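Uncharacterized protein (Legionella pneumophila subsp. pneumophila str. Philadelphia 1, PDB 4EZI) is of unknown function but has an alpha/beta-hydrolase fold and may act as a lipase. Local coordinates at residues A[39-44]-A[100-105]; A[91-96]-A[121-126]; A[167-172]-A[349-354]; A[339-344]-A[363-368]. One frame throughout, in Å; residues are numbered along the deposited sequence.

Interaction 1: A[39-44]-A[100-105]; sequences YDLQLY and IYLAAY
No ring enters the contact of Leu41 and Leu43 with Leu102; the flat groups of the two segments take no part in it. The Tyr101 ring has Ile100 CG2 over the centre of one face, 3.6 Å above the plane, while one face of the Tyr44 ring carries Gln42 NE2, set off toward the rim. The contact itself is made by three leucines. Leu41 and Leu43, alternate residues of the strand, both direct their CB toward helix 99-108, where Leu102 points back at them. Leu41 CD1 lies 3.9 Å from Leu102 CB and equally near the backbone Leu102 O, its branch passing at a slant over the root of the helix side chain. Leu43 comes at the other end: its CD2 meets Leu102 CD1 tip to tip at 3.9 Å. With CG of Leu102 opposite its carbonyl carbon (chi1 -63°), the side chain is set so that Leu41 touches its base and Leu43 its tip. Ala65 of strand 57-67 touches all three leucines, and Phe17 of strand 8-17 also packs on Leu102, placing the group between the helix and the sheet. Gln42 sends NE2 to Leu43 O (3.0 Å). No hydrogen bond crosses between the segments, and all three leucines are buried, so this helix-to-sheet contact rests on van der Waals packing and the burial of apolar surface.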
loop_
_atom_site.group_PDB
_atom_site.type_symbol
_atom_site.label_atom_id
_atom_site.label_comp_id
_atom_site.label_asym_id
_atom_site.label_seq_id
_atom_site.Cartn_x
_atom_site.Cartn_y
_atom_site.Cartn_z
ATOM N N TYR A 39 -21.347 -9.217 9.123
ATOM C CA TYR A 39 -21.640 -9.594 7.729
ATOM C C TYR A 39 -20.843 -10.766 7.248
ATOM O O TYR A 39 -19.732 -10.996 7.735
ATOM C CB TYR A 39 -21.298 -8.422 6.799
ATOM C CG TYR A 39 -22.133 -7.209 7.090
ATOM C CD1 TYR A 39 -23.470 -7.198 6.750
ATOM C CD2 TYR A 39 -21.603 -6.095 7.709
ATOM C CE1 TYR A 39 -24.252 -6.109 7.023
ATOM C CE2 TYR A 39 -22.381 -4.978 7.991
ATOM C CZ TYR A 39 -23.705 -4.987 7.629
ATOM O OH TYR A 39 -24.492 -3.889 7.922
ATOM N N ASP A 40 -21.443 -11.490 6.298
ATOM C CA ASP A 40 -20.707 -12.355 5.385
ATOM C C ASP A 40 -20.380 -11.526 4.129
ATOM O O ASP A 40 -21.126 -10.603 3.793
ATOM C CB ASP A 40 -21.552 -13.586 5.012
ATOM C CG ASP A 40 -22.104 -14.293 6.208
ATOM O OD1 ASP A 40 -21.322 -14.711 7.050
ATOM O OD2 ASP A 40 -23.350 -14.441 6.313
ATOM N N LEU A 41 -19.296 -11.865 3.428
ATOM C CA LEU A 41 -18.929 -11.151 2.186
ATOM C C LEU A 41 -19.003 -12.076 0.986
ATOM O O LEU A 41 -18.713 -13.273 1.104
ATOM C CB LEU A 41 -17.496 -10.589 2.250
ATOM C CG LEU A 41 -17.062 -9.921 3.548
ATOM C CD1 LEU A 41 -15.606 -9.478 3.456
ATOM C CD2 LEU A 41 -17.992 -8.740 3.867
ATOM N N GLN A 42 -19.340 -11.516 -0.181
ATOM C CA GLN A 42 -19.119 -12.160 -1.474
ATOM C C GLN A 42 -17.836 -11.576 -2.077
ATOM O O GLN A 42 -17.643 -10.351 -2.097
ATOM C CB GLN A 42 -20.297 -11.914 -2.409
ATOM C CG GLN A 42 -20.079 -12.373 -3.882
ATOM C CD GLN A 42 -19.978 -13.871 -4.089
ATOM O OE1 GLN A 42 -20.862 -14.611 -3.677
ATOM N NE2 GLN A 42 -18.906 -14.326 -4.772
ATOM N N LEU A 43 -16.976 -12.460 -2.581
ATOM C CA LEU A 43 -15.689 -12.085 -3.129
ATOM C C LEU A 43 -15.641 -12.233 -4.643
ATOM O O LEU A 43 -16.146 -13.223 -5.184
ATOM C CB LEU A 43 -14.589 -12.991 -2.542
ATOM C CG LEU A 43 -14.454 -13.114 -1.042
ATOM C CD1 LEU A 43 -13.234 -13.971 -0.673
ATOM C CD2 LEU A 43 -14.306 -11.785 -0.443
ATOM N N TYR A 44 -14.947 -11.283 -5.278
ATOM C CA TYR A 44 -14.666 -11.304 -6.705
ATOM C C TYR A 44 -13.215 -10.945 -6.930
ATOM O O TYR A 44 -12.696 -10.000 -6.313
ATOM C CB TYR A 44 -15.519 -10.285 -7.447
ATOM C CG TYR A 44 -16.990 -10.634 -7.476
ATOM C CD1 TYR A 44 -17.485 -11.529 -8.409
ATOM C CD2 TYR A 44 -17.874 -10.067 -6.581
ATOM C CE1 TYR A 44 -18.833 -11.853 -8.462
ATOM C CE2 TYR A 44 -19.237 -10.414 -6.605
ATOM C CZ TYR A 44 -19.686 -11.320 -7.544
ATOM O OH TYR A 44 -21.027 -11.649 -7.579
ATOM N N ILE A 100 -7.426 -10.767 7.538
ATOM C CA ILE A 100 -7.647 -9.730 8.523
ATOM C C ILE A 100 -8.206 -8.444 7.905
ATOM O O ILE A 100 -8.997 -7.749 8.548
ATOM C CB ILE A 100 -6.339 -9.438 9.327
ATOM C CG1 ILE A 100 -6.630 -8.676 10.591
ATOM C CG2 ILE A 100 -5.272 -8.778 8.466
ATOM C CD1 ILE A 100 -7.441 -9.478 11.629
ATOM N N TYR A 101 -7.805 -8.124 6.683
ATOM C CA TYR A 101 -8.280 -6.914 6.011
ATOM C C TYR A 101 -9.749 -7.027 5.672
ATOM O O TYR A 101 -10.529 -6.112 5.922
ATOM C CB TYR A 101 -7.430 -6.582 4.771
ATOM C CG TYR A 101 -5.970 -6.634 5.098
ATOM C CD1 TYR A 101 -5.391 -5.642 5.847
ATOM C CD2 TYR A 101 -5.188 -7.713 4.731
ATOM C CE1 TYR A 101 -4.042 -5.718 6.274
ATOM C CE2 TYR A 101 -3.872 -7.819 5.139
ATOM C CZ TYR A 101 -3.300 -6.825 5.900
ATOM O OH TYR A 101 -1.991 -6.962 6.297
ATOM N N LEU A 102 -10.150 -8.177 5.151
ATOM C CA LEU A 102 -11.563 -8.442 4.888
ATOM C C LEU A 102 -12.399 -8.440 6.173
ATOM O O LEU A 102 -13.475 -7.846 6.233
ATOM C CB LEU A 102 -11.749 -9.783 4.187
ATOM C CG LEU A 102 -11.122 -9.912 2.812
ATOM C CD1 LEU A 102 -11.492 -11.273 2.252
ATOM C CD2 LEU A 102 -11.593 -8.796 1.860
ATOM N N ALA A 103 -11.866 -9.077 7.209
ATOM C CA ALA A 103 -12.583 -9.216 8.457
ATOM C C ALA A 103 -12.843 -7.857 9.098
ATOM O O ALA A 103 -13.942 -7.571 9.571
ATOM C CB ALA A 103 -11.837 -10.153 9.389
ATOM N N ALA A 104 -11.804 -7.031 9.141
ATOM C CA ALA A 104 -11.912 -5.739 9.803
ATOM C C ALA A 104 -12.779 -4.761 9.008
ATOM O O ALA A 104 -13.686 -4.146 9.551
ATOM C CB ALA A 104 -10.497 -5.178 10.054
ATOM N N TYR A 105 -12.471 -4.604 7.728
ATOM C CA TYR A 105 -13.133 -3.599 6.909
ATOM C C TYR A 105 -14.474 -4.026 6.346
ATOM O O TYR A 105 -15.338 -3.171 6.124
ATOM C CB TYR A 105 -12.219 -3.175 5.759
ATOM C CG TYR A 105 -11.051 -2.315 6.164
ATOM C CD1 TYR A 105 -11.254 -1.044 6.660
ATOM C CD2 TYR A 105 -9.727 -2.752 6.029
ATOM C CE1 TYR A 105 -10.192 -0.228 7.031
ATOM C CE2 TYR A 105 -8.651 -1.954 6.401
ATOM C CZ TYR A 105 -8.887 -0.693 6.899
ATOM O OH TYR A 105 -7.851 0.161 7.240
#

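Interaction 2: A[91-96]-A[121-126]; sequences PSRNNE and LGDNEL
A type II' beta turn running from Leu121 to Asn124, in the loop after strand 112-116, presents Gly122 and Asp123 to Arg93 at the end of the short 3-10 segment 91-93. Gly122 takes the second position of the turn with a positive phi (59°). The Arg93 guanidinium lies flat over it, with Gly122 CA 3.6 Å from the guanidinium plane and over its centre. At the edge of the same group comes the salt bridge. Arg93 NH1 donates to Asp123 OD1 at 2.9 Å in a fairly straight bond (153°), and Arg93 NH2 reaches the same oxygen, Asp123 OD1, at 3.1 Å. This is an end-on grip by two nitrogens on one atom, within the guanidinium plane. The carboxylate is turned 58° from that plane, so NH1 meets OD1 from above the carboxylate while NH2 arrives nearly along the C-O bond direction. Arg93 NH1 also donates to Ser92 OG at 2.9 Å, and that hydroxyl is in turn bonded to Asp117. Lys45 of strand 41-51 forms a salt bridge with Asp123 OD2, and Asn88 OD1 takes the NE hydrogen of Arg93. Each Asp123 oxygen therefore faces a cation, which would probably favour the ionised carboxylate, while bonds at NE and both terminal nitrogens fix the rotation of the guanidinium over the turn.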
loop_
_atom_site.group_PDB
_atom_site.type_symbol
_atom_site.label_atom_id
_atom_site.label_comp_id
_atom_site.label_asym_id
_atom_site.label_seq_id
_atom_site.Cartn_x
_atom_site.Cartn_y
_atom_site.Cartn_z
ATOM N N PRO A 91 -3.918 -9.618 -2.684
ATOM C CA PRO A 91 -5.321 -9.768 -2.283
ATOM C C PRO A 91 -6.214 -10.595 -3.218
ATOM O O PRO A 91 -7.122 -11.259 -2.741
ATOM C CB PRO A 91 -5.799 -8.314 -2.139
ATOM C CG PRO A 91 -4.559 -7.610 -1.686
ATOM C CD PRO A 91 -3.465 -8.223 -2.528
ATOM N N SER A 92 -5.982 -10.563 -4.526
ATOM C CA SER A 92 -6.852 -11.315 -5.419
ATOM C C SER A 92 -6.806 -12.817 -5.177
ATOM O O SER A 92 -7.706 -13.529 -5.629
ATOM C CB SER A 92 -6.507 -11.049 -6.877
ATOM O OG SER A 92 -5.220 -11.517 -7.221
ATOM N N ARG A 93 -5.777 -13.309 -4.476
ATOM C CA ARG A 93 -5.711 -14.722 -4.104
ATOM C C ARG A 93 -6.397 -15.021 -2.777
ATOM O O ARG A 93 -6.632 -16.183 -2.458
ATOM C CB ARG A 93 -4.260 -15.236 -4.064
ATOM C CG ARG A 93 -3.637 -15.491 -5.417
ATOM C CD ARG A 93 -3.364 -14.253 -6.230
ATOM N NE ARG A 93 -2.687 -14.627 -7.477
ATOM C CZ ARG A 93 -3.071 -14.316 -8.699
ATOM N NH1 ARG A 93 -4.084 -13.514 -8.932
ATOM N NH2 ARG A 93 -2.359 -14.768 -9.720
ATOM N N ASN A 94 -6.672 -13.984 -1.993
ATOM C CA ASN A 94 -7.258 -14.127 -0.674
ATOM C C ASN A 94 -6.750 -15.334 0.126
ATOM O O ASN A 94 -7.531 -16.193 0.539
ATOM C CB ASN A 94 -8.793 -14.107 -0.691
ATOM C CG ASN A 94 -9.356 -13.915 0.719
ATOM O OD1 ASN A 94 -8.850 -13.073 1.463
ATOM N ND2 ASN A 94 -10.395 -14.656 1.067
ATOM N N ASN A 95 -5.452 -15.321 0.417
ATOM C CA ASN A 95 -4.903 -16.305 1.306
ATOM C C ASN A 95 -5.165 -15.885 2.763
ATOM O O ASN A 95 -5.724 -14.823 3.045
ATOM C CB ASN A 95 -3.423 -16.563 1.019
ATOM C CG ASN A 95 -2.543 -15.375 1.249
ATOM O OD1 ASN A 95 -2.820 -14.531 2.097
ATOM N ND2 ASN A 95 -1.459 -15.298 0.496
ATOM N N GLU A 96 -4.815 -16.763 3.701
ATOM C CA GLU A 96 -5.166 -16.521 5.097
ATOM C C GLU A 96 -4.542 -15.218 5.629
ATOM O O GLU A 96 -5.092 -14.614 6.545
ATOM C CB GLU A 96 -4.764 -17.687 6.008
ATOM C CG GLU A 96 -5.547 -18.977 5.880
ATOM C CD GLU A 96 -5.037 -20.073 6.866
ATOM O OE1 GLU A 96 -4.134 -19.788 7.685
ATOM O OE2 GLU A 96 -5.550 -21.214 6.833
ATOM N N LEU A 121 2.265 -7.986 -10.153
ATOM C CA LEU A 121 1.834 -8.976 -9.172
ATOM C C LEU A 121 0.466 -9.510 -9.608
ATOM O O LEU A 121 -0.180 -8.984 -10.514
ATOM C CB LEU A 121 1.770 -8.387 -7.774
ATOM C CG LEU A 121 3.075 -7.783 -7.267
ATOM C CD1 LEU A 121 2.826 -7.004 -5.975
ATOM C CD2 LEU A 121 4.181 -8.816 -7.061
ATOM N N GLY A 122 0.005 -10.558 -8.938
ATOM C CA GLY A 122 -1.279 -11.165 -9.303
ATOM C C GLY A 122 -1.274 -11.650 -10.735
ATOM O O GLY A 122 -0.332 -12.318 -11.174
ATOM N N ASP A 123 -2.315 -11.286 -11.464
ATOM C CA ASP A 123 -2.476 -11.715 -12.856
ATOM C C ASP A 123 -1.765 -10.803 -13.846
ATOM O O ASP A 123 -1.753 -11.078 -15.041
ATOM C CB ASP A 123 -3.967 -11.723 -13.250
ATOM C CG ASP A 123 -4.842 -12.685 -12.450
ATOM O OD1 ASP A 123 -4.342 -13.604 -11.787
ATOM O OD2 ASP A 123 -6.096 -12.526 -12.568
ATOM N N ASN A 124 -1.189 -9.686 -13.389
ATOM C CA ASN A 124 -0.627 -8.701 -14.323
ATOM C C ASN A 124 0.589 -9.258 -15.050
ATOM O O ASN A 124 1.447 -9.880 -14.453
ATOM C CB ASN A 124 -0.246 -7.439 -13.572
ATOM C CG ASN A 124 0.312 -6.377 -14.482
ATOM O OD1 ASN A 124 1.459 -5.970 -14.329
ATOM N ND2 ASN A 124 -0.507 -5.881 -15.410
ATOM N N GLU A 125 0.672 -8.996 -16.353
ATOM C CA GLU A 125 1.695 -9.625 -17.167
ATOM C C GLU A 125 3.076 -8.977 -17.053
ATOM O O GLU A 125 4.056 -9.583 -17.472
ATOM C CB GLU A 125 1.252 -9.661 -18.631
ATOM C CG GLU A 125 1.287 -8.327 -19.297
ATOM C CD GLU A 125 1.059 -8.395 -20.800
ATOM O OE1 GLU A 125 1.382 -9.431 -21.429
ATOM O OE2 GLU A 125 0.584 -7.386 -21.355
ATOM N N LEU A 126 3.176 -7.759 -16.513
ATOM C CA LEU A 126 4.501 -7.192 -16.293
ATOM C C LEU A 126 5.247 -8.113 -15.342
ATOM O O LEU A 126 4.676 -8.648 -14.384
ATOM C CB LEU A 126 4.441 -5.770 -15.739
ATOM C CG LEU A 126 3.736 -4.730 -16.600
ATOM C CD1 LEU A 126 3.528 -3.404 -15.881
ATOM C CD2 LEU A 126 4.470 -4.502 -17.905
#

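Interaction 3: A[167-172]-A[349-354]; sequences GYSEGG and LDHVQA
Ser169 holds a strained backbone, with phi 64° and psi -123° in a residue that is not glycine, and from this sharp bend its OG meets His351 NE2 at 2.7 Å. The hydroxyl lies in the plane of the imidazole, at the ring edge. A second bond runs beside it: Tyr168 OH donates to His351 O at 2.7 Å, in the carbonyl plane and on a lone pair. Tyr168 CG lies trans to the backbone N (chi1 -161°), directing the ring toward the histidine; the two side chains run past each other in opposite directions, with Tyr168 CE2 over the centre of one imidazole face, 3.7 Å above it. The two rings stay oblique. His351 is thus held by its carbonyl, by a ring face and by its NE2 edge, while Asp318 OD2 is hydrogen-bonded to its ND1. Within the same loop, an Asx motif has Gln353 N bonded to Asp350 OD1 at 2.8 Å. A bound diethylene glycol lies about 4 Å from the Ser169 side chain. The tight strand-to-helix turn Gly167-Tyr168-Ser169-Glu170-Gly171 fits the GxSxG nucleophile elbow, and Ser169, His351 and Asp318 have the geometry of the catalytic triad expected of an alpha/beta hydrolase.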
loop_
_atom_site.group_PDB
_atom_site.type_symbol
_atom_site.label_atom_id
_atom_site.label_comp_id
_atom_site.label_asym_id
_atom_site.label_seq_id
_atom_site.Cartn_x
_atom_site.Cartn_y
_atom_site.Cartn_z
ATOM N N GLY A 167 -3.835 1.981 3.886
ATOM C CA GLY A 167 -2.853 1.005 3.475
ATOM C C GLY A 167 -1.778 0.917 4.520
ATOM O O GLY A 167 -1.794 1.683 5.484
ATOM N N TYR A 168 -0.804 0.024 4.318
ATOM C CA TYR A 168 0.294 -0.132 5.290
ATOM C C TYR A 168 1.595 -0.228 4.531
ATOM O O TYR A 168 1.696 -0.915 3.523
ATOM C CB TYR A 168 0.092 -1.393 6.140
ATOM C CG TYR A 168 0.893 -1.374 7.433
ATOM C CD1 TYR A 168 0.466 -0.595 8.494
ATOM C CD2 TYR A 168 2.077 -2.095 7.598
ATOM C CE1 TYR A 168 1.189 -0.549 9.689
ATOM C CE2 TYR A 168 2.809 -2.040 8.767
ATOM C CZ TYR A 168 2.348 -1.265 9.813
ATOM O OH TYR A 168 3.058 -1.142 10.974
ATOM N N SER A 169 2.622 0.414 5.077
ATOM C CA SER A 169 4.008 0.259 4.606
ATOM C C SER A 169 4.089 0.780 3.166
ATOM O O SER A 169 3.738 1.948 2.948
ATOM C CB SER A 169 4.466 -1.181 4.852
ATOM O OG SER A 169 5.869 -1.316 4.789
ATOM N N GLU A 170 4.532 -0.011 2.187
ATOM C CA GLU A 170 4.453 0.446 0.791
ATOM C C GLU A 170 3.052 0.993 0.496
ATOM O O GLU A 170 2.904 1.973 -0.231
ATOM C CB GLU A 170 4.762 -0.687 -0.206
ATOM C CG GLU A 170 4.747 -0.205 -1.643
ATOM C CD GLU A 170 4.845 -1.278 -2.689
ATOM O OE1 GLU A 170 4.704 -2.468 -2.379
ATOM O OE2 GLU A 170 5.085 -0.887 -3.874
ATOM N N GLY A 171 2.039 0.336 1.034
ATOM C CA GLY A 171 0.666 0.756 0.839
ATOM C C GLY A 171 0.248 2.034 1.508
ATOM O O GLY A 171 -0.719 2.650 1.074
ATOM N N GLY A 172 0.978 2.418 2.549
ATOM C CA GLY A 172 0.776 3.758 3.100
ATOM C C GLY A 172 1.211 4.811 2.102
ATOM O O GLY A 172 0.544 5.825 1.921
ATOM N N LEU A 349 6.739 -1.045 19.774
ATOM C CA LEU A 349 6.313 -2.099 18.842
ATOM C C LEU A 349 6.937 -1.812 17.486
ATOM O O LEU A 349 6.965 -0.667 17.034
ATOM C CB LEU A 349 4.799 -2.160 18.694
ATOM C CG LEU A 349 4.016 -2.616 19.930
ATOM C CD1 LEU A 349 2.535 -2.560 19.600
ATOM C CD2 LEU A 349 4.479 -4.004 20.405
ATOM N N ASP A 350 7.442 -2.862 16.838
ATOM C CA ASP A 350 8.100 -2.718 15.540
ATOM C C ASP A 350 7.079 -2.674 14.393
ATOM O O ASP A 350 5.869 -2.672 14.603
ATOM C CB ASP A 350 9.199 -3.760 15.371
ATOM C CG ASP A 350 8.689 -5.160 15.098
ATOM O OD1 ASP A 350 7.573 -5.340 14.578
ATOM O OD2 ASP A 350 9.477 -6.097 15.366
ATOM N N HIS A 351 7.582 -2.555 13.171
ATOM C CA HIS A 351 6.724 -2.372 11.993
ATOM C C HIS A 351 5.708 -3.492 11.839
ATOM O O HIS A 351 4.585 -3.284 11.371
ATOM C CB HIS A 351 7.636 -2.341 10.764
ATOM C CG HIS A 351 6.996 -1.871 9.483
ATOM N ND1 HIS A 351 6.571 -0.572 9.289
ATOM C CD2 HIS A 351 6.817 -2.499 8.286
ATOM C CE1 HIS A 351 6.167 -0.421 8.032
ATOM N NE2 HIS A 351 6.318 -1.569 7.398
ATOM N N VAL A 352 6.110 -4.700 12.183
ATOM C CA VAL A 352 5.232 -5.857 12.059
ATOM C C VAL A 352 4.280 -5.973 13.251
ATOM O O VAL A 352 3.063 -6.125 13.101
ATOM C CB VAL A 352 6.045 -7.143 11.867
ATOM C CG1 VAL A 352 5.128 -8.351 11.773
ATOM C CG2 VAL A 352 6.951 -7.007 10.635
ATOM N N GLN A 353 4.843 -5.890 14.439
ATOM C CA GLN A 353 4.043 -6.002 15.643
ATOM C C GLN A 353 2.933 -4.945 15.731
ATOM O O GLN A 353 1.856 -5.199 16.278
ATOM C CB GLN A 353 4.928 -5.877 16.884
ATOM C CG GLN A 353 5.993 -6.956 17.017
ATOM C CD GLN A 353 7.097 -6.586 18.003
ATOM O OE1 GLN A 353 7.455 -5.416 18.180
ATOM N NE2 GLN A 353 7.648 -7.598 18.647
ATOM N N ALA A 354 3.236 -3.735 15.267
ATOM C CA ALA A 354 2.298 -2.628 15.344
ATOM C C ALA A 354 1.137 -2.758 14.374
ATOM O O ALA A 354 0.144 -2.059 14.522
ATOM C CB ALA A 354 3.020 -1.302 15.113
#

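Interaction 4: A[339-344]-A[363-368]; sequences FVWIKS and VDFFKQ
Trp341 and Phe365 meet through their six-membered rings, the CE3-CZ3 side of the indole lying against the far rim of the phenyl ring. The nearest pair is Trp341 CE3 and Phe365 CE1 at 3.7 Å, with Trp341 CZ3 and Phe365 CZ at 3.9 Å. Relative to the Phe365 ring, the indole carbons sit at its edge, near its plane; relative to Trp341 the approach is oblique. The ring planes are 71° apart, their centroids are separated by 5.8 Å, and the side chains cross at about a right angle. The first torsion of Phe365 (chi1 -169°, CG trans to N) aims the ring at the strand. Just before the strand, the backbone carbon Phe339 C lies 3.5 Å above one face of the indole, toward its rim. Strand 340-344 is the outermost strand at this end of the alpha/beta-hydrolase sheet and runs parallel to strand 310-314; the C-terminal helix 355-370 packs on the face to which Trp341 points, whereas Val340 and Ile342 turn to helix 323-334. Pro309 and Leu311 touch both aromatic side chains. Farther in, Phe365 packs on Ala193 and Ala195 of strand 193-197, and Phe369, one turn along the helix, meets its ring edge-to-face.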
loop_
_atom_site.group_PDB
_atom_site.type_symbol
_atom_site.label_atom_id
_atom_site.label_comp_id
_atom_site.label_asym_id
_atom_site.label_seq_id
_atom_site.Cartn_x
_atom_site.Cartn_y
_atom_site.Cartn_z
ATOM N N PHE A 339 -7.541 19.547 9.493
ATOM C CA PHE A 339 -8.112 18.200 9.609
ATOM C C PHE A 339 -7.066 17.129 9.261
ATOM O O PHE A 339 -7.215 16.318 8.341
ATOM C CB PHE A 339 -9.366 18.090 8.752
ATOM C CG PHE A 339 -10.386 19.156 9.085
ATOM C CD1 PHE A 339 -11.111 19.086 10.262
ATOM C CD2 PHE A 339 -10.564 20.259 8.253
ATOM C CE1 PHE A 339 -12.057 20.092 10.591
ATOM C CE2 PHE A 339 -11.497 21.265 8.573
ATOM C CZ PHE A 339 -12.230 21.174 9.745
ATOM N N VAL A 340 -5.993 17.190 10.039
ATOM C CA VAL A 340 -4.787 16.367 9.876
ATOM C C VAL A 340 -4.315 16.013 11.276
ATOM O O VAL A 340 -4.170 16.914 12.135
ATOM C CB VAL A 340 -3.659 17.132 9.126
ATOM C CG1 VAL A 340 -2.381 16.259 9.019
ATOM C CG2 VAL A 340 -4.122 17.589 7.759
ATOM N N TRP A 341 -4.102 14.723 11.500
ATOM C CA TRP A 341 -3.655 14.217 12.783
ATOM C C TRP A 341 -2.525 13.218 12.584
ATOM O O TRP A 341 -2.396 12.613 11.527
ATOM C CB TRP A 341 -4.821 13.564 13.528
ATOM C CG TRP A 341 -5.972 14.501 13.780
ATOM C CD1 TRP A 341 -6.132 15.327 14.849
ATOM C CD2 TRP A 341 -7.081 14.738 12.915
ATOM N NE1 TRP A 341 -7.296 16.044 14.714
ATOM C CE2 TRP A 341 -7.907 15.696 13.543
ATOM C CE3 TRP A 341 -7.481 14.214 11.688
ATOM C CZ2 TRP A 341 -9.077 16.157 12.969
ATOM C CZ3 TRP A 341 -8.648 14.675 11.119
ATOM C CH2 TRP A 341 -9.450 15.631 11.768
ATOM N N ILE A 342 -1.748 13.041 13.640
ATOM C CA ILE A 342 -0.681 12.052 13.686
ATOM C C ILE A 342 -0.857 11.237 14.969
ATOM O O ILE A 342 -1.205 11.769 16.028
ATOM C CB ILE A 342 0.736 12.706 13.611
ATOM C CG1 ILE A 342 1.801 11.619 13.490
ATOM C CG2 ILE A 342 1.018 13.676 14.791
ATOM C CD1 ILE A 342 3.201 12.184 13.209
ATOM N N LYS A 343 -0.659 9.923 14.853
ATOM C CA LYS A 343 -0.824 9.013 15.966
ATOM C C LYS A 343 0.236 7.921 15.928
ATOM O O LYS A 343 0.450 7.295 14.887
ATOM C CB LYS A 343 -2.216 8.362 15.901
ATOM C CG LYS A 343 -2.458 7.226 16.847
ATOM C CD LYS A 343 -2.563 7.650 18.277
ATOM C CE LYS A 343 -2.945 6.442 19.145
ATOM N NZ LYS A 343 -2.901 6.747 20.598
ATOM N N SER A 344 0.848 7.700 17.078
ATOM C CA SER A 344 1.722 6.556 17.326
ATOM C C SER A 344 1.004 5.580 18.236
ATOM O O SER A 344 0.491 5.960 19.304
ATOM C CB SER A 344 3.029 6.989 18.013
ATOM O OG SER A 344 3.778 5.845 18.369
ATOM N N VAL A 363 -9.625 1.713 11.084
ATOM C CA VAL A 363 -11.068 1.443 11.136
ATOM C C VAL A 363 -11.803 2.474 12.003
ATOM O O VAL A 363 -12.835 3.006 11.626
ATOM C CB VAL A 363 -11.393 -0.002 11.653
ATOM C CG1 VAL A 363 -12.933 -0.196 11.818
ATOM C CG2 VAL A 363 -10.791 -1.060 10.737
ATOM N N ASP A 364 -11.231 2.759 13.167
ATOM C CA ASP A 364 -11.853 3.711 14.087
ATOM C C ASP A 364 -11.923 5.120 13.490
ATOM O O ASP A 364 -12.908 5.840 13.682
ATOM C CB ASP A 364 -11.121 3.735 15.411
ATOM C CG ASP A 364 -11.367 2.508 16.256
ATOM O OD1 ASP A 364 -12.344 1.770 16.026
ATOM O OD2 ASP A 364 -10.584 2.313 17.211
ATOM N N PHE A 365 -10.880 5.524 12.780
ATOM C CA PHE A 365 -10.869 6.808 12.099
ATOM C C PHE A 365 -11.962 6.887 11.038
ATOM O O PHE A 365 -12.700 7.874 10.967
ATOM C CB PHE A 365 -9.499 7.038 11.475
ATOM C CG PHE A 365 -9.258 8.424 10.951
ATOM C CD1 PHE A 365 -9.202 9.512 11.806
ATOM C CD2 PHE A 365 -9.056 8.640 9.600
ATOM C CE1 PHE A 365 -8.923 10.784 11.321
ATOM C CE2 PHE A 365 -8.803 9.900 9.103
ATOM C CZ PHE A 365 -8.720 10.975 9.976
ATOM N N PHE A 366 -12.101 5.838 10.246
ATOM C CA PHE A 366 -13.126 5.819 9.221
ATOM C C PHE A 366 -14.525 5.843 9.816
ATOM O O PHE A 366 -15.412 6.560 9.331
ATOM C CB PHE A 366 -12.948 4.616 8.296
ATOM C CG PHE A 366 -11.662 4.656 7.507
ATOM C CD1 PHE A 366 -10.964 5.854 7.320
ATOM C CD2 PHE A 366 -11.124 3.489 6.990
ATOM C CE1 PHE A 366 -9.804 5.882 6.604
ATOM C CE2 PHE A 366 -9.941 3.518 6.251
ATOM C CZ PHE A 366 -9.279 4.713 6.060
ATOM N N LYS A 367 -14.719 5.131 10.908
ATOM C CA LYS A 367 -16.019 5.147 11.582
ATOM C C LYS A 367 -16.388 6.556 12.068
ATOM O O LYS A 367 -17.554 6.964 11.984
ATOM C CB LYS A 367 -16.035 4.150 12.729
ATOM C CG LYS A 367 -16.110 2.688 12.276
ATOM C CD LYS A 367 -17.527 2.332 11.833
ATOM C CE LYS A 367 -17.560 1.068 11.005
ATOM N NZ LYS A 367 -18.926 0.851 10.428
ATOM N N GLN A 368 -15.394 7.312 12.544
ATOM C CA GLN A 368 -15.613 8.679 12.979
ATOM C C GLN A 368 -16.188 9.511 11.850
ATOM O O GLN A 368 -17.118 10.286 12.064
ATOM C CB GLN A 368 -14.314 9.292 13.494
ATOM C CG GLN A 368 -14.456 10.724 13.963
ATOM C CD GLN A 368 -13.165 11.310 14.498
ATOM O OE1 GLN A 368 -12.255 10.585 14.914
ATOM N NE2 GLN A 368 -13.092 12.640 14.503
#

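Interactions 1, 3 and 4 all reach the same mixed sheet, and interaction 2 joins the loops that follow strands 74-80 and 112-116 of that sheet. Interactions 1 and 2 alternate along the chain and touch through Asn94, which packs on Leu43 and Leu102; their centres are 17 Å apart. Both close before interaction 3 opens. Interactions 3 and 4 also alternate, with centres 16 Å apart, and are joined by helix 355-370, which begins just after segment 349-354 and includes 363-368. Tyr105 packs on Val363 and Phe366, so helix 99-108 meets that same helix. Interactions 2 and 4 lie farthest apart, 29 Å between centres and on opposite sides of the chain's centre; interaction 3 holds the probable catalytic site.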